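Local coordinates for nitrophorin Cim l NP (Cimex lectularius, PDB 2IMQ), which carries nitric oxide on a heme b group and delivers it to the victim during feeding, causing vasodilation, at residues 199-202 / 203-207; 184-187 / 188-191. All coordinates share one frame; numbering follows the deposited sequence.

Contact 1: residues 199-202 / 203-207; sequences DQLK and KAKEQ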
loop_
_atom_site.group_PDB
_atom_site.type_symbol
_atom_site.label_atom_id
_atom_site.label_comp_id
_atom_site.label_asym_id
_atom_site.label_seq_id
_atom_site.Cartn_x
_atom_site.Cartn_y
_atom_site.Cartn_z
ATOM N N ASP A 199 11.406 6.046 -13.472
ATOM C CA ASP A 199 10.168 5.764 -12.834
ATOM C C ASP A 199 9.208 6.946 -13.004
ATOM O O ASP A 199 9.584 8.102 -12.979
ATOM C CB ASP A 199 10.419 5.459 -11.338
ATOM C CG ASP A 199 9.137 5.260 -10.599
ATOM O OD1 ASP A 199 8.558 4.139 -10.641
ATOM O OD2 ASP A 199 8.663 6.190 -9.879
ATOM N N GLN A 200 7.929 6.596 -13.141
ATOM C CA GLN A 200 6.889 7.611 -13.472
ATOM C C GLN A 200 6.335 8.392 -12.285
ATOM O O GLN A 200 5.587 9.316 -12.489
ATOM C CB GLN A 200 5.767 6.936 -14.246
ATOM C CG GLN A 200 6.163 6.486 -15.631
ATOM C CD GLN A 200 5.204 5.579 -16.286
ATOM O OE1 GLN A 200 4.533 4.767 -15.645
ATOM N NE2 GLN A 200 5.209 5.616 -17.617
ATOM N N LEU A 201 6.721 8.091 -11.049
ATOM C CA LEU A 201 6.136 8.835 -9.935
ATOM C C LEU A 201 6.469 10.305 -10.074
ATOM O O LEU A 201 5.618 11.169 -9.860
ATOM C CB LEU A 201 6.571 8.257 -8.596
ATOM C CG LEU A 201 5.941 8.980 -7.381
ATOM C CD1 LEU A 201 4.442 8.846 -7.400
ATOM C CD2 LEU A 201 6.532 8.362 -6.124
ATOM N N LYS A 202 7.699 10.651 -10.431
ATOM C CA LYS A 202 8.038 12.058 -10.585
ATOM C C LYS A 202 7.267 12.738 -11.688
ATOM O O LYS A 202 6.993 13.916 -11.606
ATOM C CB LYS A 202 9.535 12.206 -10.850
ATOM C CG LYS A 202 10.021 11.594 -12.104
ATOM C CD LYS A 202 11.548 11.846 -12.359
ATOM C CE LYS A 202 12.396 11.031 -11.446
ATOM N NZ LYS A 202 12.072 9.549 -11.276
ATOM N N LYS A 203 6.926 11.978 -12.718
ATOM C CA LYS A 203 6.069 12.496 -13.823
ATOM C C LYS A 203 4.662 12.748 -13.347
ATOM O O LYS A 203 4.093 13.804 -13.639
ATOM C CB LYS A 203 6.053 11.521 -14.977
ATOM C CG LYS A 203 7.424 11.251 -15.591
ATOM C CD LYS A 203 7.228 10.274 -16.801
ATOM C CE LYS A 203 8.491 9.908 -17.455
ATOM N NZ LYS A 203 8.912 11.126 -18.185
ATOM N N ALA A 204 4.111 11.831 -12.572
ATOM C CA ALA A 204 2.825 12.041 -11.949
ATOM C C ALA A 204 2.838 13.286 -11.075
ATOM O O ALA A 204 1.942 14.117 -11.168
ATOM C CB ALA A 204 2.444 10.806 -11.162
ATOM N N LYS A 205 3.890 13.445 -10.275
ATOM C CA LYS A 205 3.981 14.635 -9.447
ATOM C C LYS A 205 4.135 15.928 -10.231
ATOM O O LYS A 205 3.561 16.936 -9.830
ATOM C CB LYS A 205 5.108 14.517 -8.431
ATOM C CG LYS A 205 4.888 13.442 -7.433
ATOM C CD LYS A 205 6.123 13.230 -6.620
ATOM C CE LYS A 205 5.795 12.695 -5.331
ATOM N NZ LYS A 205 7.087 12.710 -4.497
ATOM N N GLU A 206 4.829 15.895 -11.350
ATOM C CA GLU A 206 4.939 17.067 -12.226
ATOM C C GLU A 206 3.565 17.495 -12.728
ATOM O O GLU A 206 3.316 18.694 -12.945
ATOM C CB GLU A 206 5.771 16.735 -13.426
ATOM C CG GLU A 206 7.245 16.684 -13.160
ATOM C CD GLU A 206 8.058 16.212 -14.359
ATOM O OE1 GLU A 206 9.265 15.908 -14.151
ATOM O OE2 GLU A 206 7.517 16.105 -15.490
ATOM N N GLN A 207 2.695 16.505 -12.921
ATOM C CA GLN A 207 1.286 16.698 -13.337
ATOM C C GLN A 207 0.373 16.960 -12.168
ATOM O O GLN A 207 -0.839 16.953 -12.298
ATOM C CB GLN A 207 0.726 15.490 -14.092
ATOM C CG GLN A 207 1.239 15.312 -15.496
ATOM C CD GLN A 207 0.397 14.395 -16.370
ATOM O OE1 GLN A 207 -0.788 14.685 -16.714
ATOM N NE2 GLN A 207 1.005 13.279 -16.754
#
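Residues 199-207 form the start and body of the short helix 201-206, in which the carbonyls of Q200, L201 and K202 accept from the N-H groups of A204, K205 and E206. A204 N donates to Q200 O at 2.9 Å with an N-H...O angle of 168°, and K205 N donates to L201 O at 2.9 Å. The third i to i+4 bond, E206 N to K202 O, is less straight at 149°.

Side chains add contacts over these same carbonyls. The CG of K205 lies 3.4 Å from L201 O, and the CG of E206 comes to 3.2 Å from K202 O, so each methylene rests against the oxygen that its own backbone N-H binds. Farther out, the aliphatic shafts of Q200 and K203 cross obliquely, with Q200 CG 4.1 Å from K203 CD.

The helix lies in the connection between strands 165-169 and 243-248 of the five-stranded sheet, in a DNase I-like beta-sandwich; D199 OD1 forms a salt bridge with R244 of strand 243-248, and buried L201 packs on R244 and L246. The entrance is a helix-capping turn. D199 OD2 accepts from L201 N at 3.0 Å, met from well above the carboxylate plane. The negative carboxylate at the N-terminal end of the helix probably interacts favourably with the helix dipole. K202 curls back over this turn: chi1 of 63° sets CG between the backbone N and the carbonyl carbon, and bends at chi3 and chi4 bring NZ to D199 O in a weak bond as well as to M196 O.

Polar ends also reach beyond the helix: the amide of Q200 is gripped by R175 N and K147 NZ at OE1 and by E177 OE1 at NE2, and K205 NZ bonds to W213 O.

Contact 2: residues 184-187 / 188-191; sequences KSLV and DQNN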
loop_
_atom_site.group_PDB
_atom_site.type_symbol
_atom_site.label_atom_id
_atom_site.label_comp_id
_atom_site.label_asym_id
_atom_site.label_seq_id
_atom_site.Cartn_x
_atom_site.Cartn_y
_atom_site.Cartn_z
ATOM N N LYS A 184 16.980 -3.921 -17.232
ATOM C CA LYS A 184 17.605 -5.117 -16.680
ATOM C C LYS A 184 19.107 -4.931 -16.444
ATOM O O LYS A 184 19.657 -5.387 -15.437
ATOM C CB LYS A 184 17.317 -6.327 -17.515
ATOM C CG LYS A 184 17.901 -7.632 -16.929
ATOM C CD LYS A 184 17.317 -7.974 -15.565
ATOM C CE LYS A 184 17.503 -9.446 -15.194
ATOM N NZ LYS A 184 18.869 -9.866 -15.441
ATOM N N SER A 185 19.767 -4.216 -17.346
ATOM C CA SER A 185 21.171 -3.911 -17.118
ATOM C C SER A 185 21.375 -3.101 -15.851
ATOM O O SER A 185 22.286 -3.390 -15.096
ATOM C CB SER A 185 21.744 -3.154 -18.301
ATOM O OG SER A 185 23.119 -2.883 -18.112
ATOM N N LEU A 186 20.542 -2.086 -15.591
ATOM C CA LEU A 186 20.649 -1.324 -14.375
ATOM C C LEU A 186 20.362 -2.156 -13.140
ATOM O O LEU A 186 21.042 -2.027 -12.138
ATOM C CB LEU A 186 19.761 -0.076 -14.461
ATOM C CG LEU A 186 20.193 0.986 -15.457
ATOM C CD1 LEU A 186 19.170 2.056 -15.635
ATOM C CD2 LEU A 186 21.476 1.720 -15.007
ATOM N N VAL A 187 19.393 -3.067 -13.227
ATOM C CA VAL A 187 19.148 -3.987 -12.138
ATOM C C VAL A 187 20.418 -4.818 -11.866
ATOM O O VAL A 187 20.837 -4.996 -10.731
ATOM C CB VAL A 187 17.966 -4.863 -12.422
ATOM C CG1 VAL A 187 17.842 -5.987 -11.398
ATOM C CG2 VAL A 187 16.640 -4.039 -12.454
ATOM N N ASP A 188 21.007 -5.367 -12.920
ATOM C CA ASP A 188 22.156 -6.243 -12.771
ATOM C C ASP A 188 23.317 -5.472 -12.149
ATOM O O ASP A 188 24.146 -6.048 -11.424
ATOM C CB ASP A 188 22.603 -6.778 -14.134
ATOM C CG ASP A 188 21.671 -7.791 -14.715
ATOM O OD1 ASP A 188 20.734 -8.310 -14.017
ATOM O OD2 ASP A 188 21.844 -8.161 -15.906
ATOM N N GLN A 189 23.428 -4.196 -12.414
ATOM C CA GLN A 189 24.443 -3.330 -11.838
ATOM C C GLN A 189 24.085 -2.801 -10.471
ATOM O O GLN A 189 24.839 -2.035 -9.881
ATOM C CB GLN A 189 24.749 -2.172 -12.755
ATOM C CG GLN A 189 25.320 -2.555 -14.088
ATOM C CD GLN A 189 25.377 -1.375 -15.014
ATOM O OE1 GLN A 189 24.565 -1.252 -15.939
ATOM N NE2 GLN A 189 26.336 -0.502 -14.782
ATOM N N ASN A 190 22.901 -3.167 -9.983
ATOM C CA ASN A 190 22.351 -2.607 -8.755
ATOM C C ASN A 190 22.267 -1.098 -8.781
ATOM O O ASN A 190 22.421 -0.428 -7.736
ATOM C CB ASN A 190 23.079 -3.046 -7.459
ATOM C CG ASN A 190 22.202 -2.872 -6.246
ATOM O OD1 ASN A 190 20.986 -3.173 -6.324
ATOM N ND2 ASN A 190 22.747 -2.319 -5.151
ATOM N N ASN A 191 22.020 -0.513 -9.955
ATOM C CA ASN A 191 21.918 0.943 -10.008
ATOM C C ASN A 191 20.450 1.329 -9.867
ATOM O O ASN A 191 19.767 1.682 -10.817
ATOM C CB ASN A 191 22.523 1.481 -11.305
ATOM C CG ASN A 191 22.637 2.967 -11.306
ATOM O OD1 ASN A 191 22.149 3.650 -10.389
ATOM N ND2 ASN A 191 23.235 3.515 -12.391
#
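K184 and D188, one helical turn apart, form a salt bridge in which K184 NZ approaches D188 OD1 at 2.8 Å. OD1 accepts through its syn lone pair, on the side of OD2; D188 OD2 itself remains farther from K184 NZ, at 3.5 Å. Bends in the lysine chain at chi2 and chi4 fold the ammonium group back to the carboxylate, and the two side chains cross at a slant.

The i to i+4 spacing is that of the helix, where D188 N donates to K184 O at 2.9 Å and Q189 N donates to S185 O. The helix then ends in a Schellman motif: N190 takes a positive phi of 55°, N191 N reaches back to L186 O at 2.8 Å, and N190 N bonds to V187 O. This inner bond arrives from above the carbonyl plane, 66° out of it. Across the turn, L186 and N191 lie side by side, with L186 CD2 3.6 Å from N191 ND2.

Beyond the turn, K221 NZ bonds both V187 O and N190 OD1, joining the helix end to the residue that breaks it. N191 is also the N-cap of the next helix, its OD1 accepting from G194 N, so the terminator of one helix leads directly into the start of another. L186 and V187 pack against L195 of helix 192-196, while V187 also meets P222 and Y233 in loops; the contact lies at the surface, at the junction of helices 180-188 and 192-196.

Overall arrangement
Contact 2 precedes contact 1 along the chain, and helix 192-196 lies between them: 184-191 closes helix 180-188 and caps the start of 192-196, whereas 199-207 begins and winds helix 201-206. Their centres are 22 Å apart and their nearest atoms about 9 Å, so the two do not touch. Both belong to the long connection, with three short helices, between strands 165-169 and 243-248, which are adjacent in the five-stranded sheet. Contact 1, centred 18 Å from the chain centre, is tied to strand 243-248; contact 2, at 25 Å, is at the surface. Both lie away from the heme pocket, and so concern the DNase I-like scaffold, not the NO-carrying site.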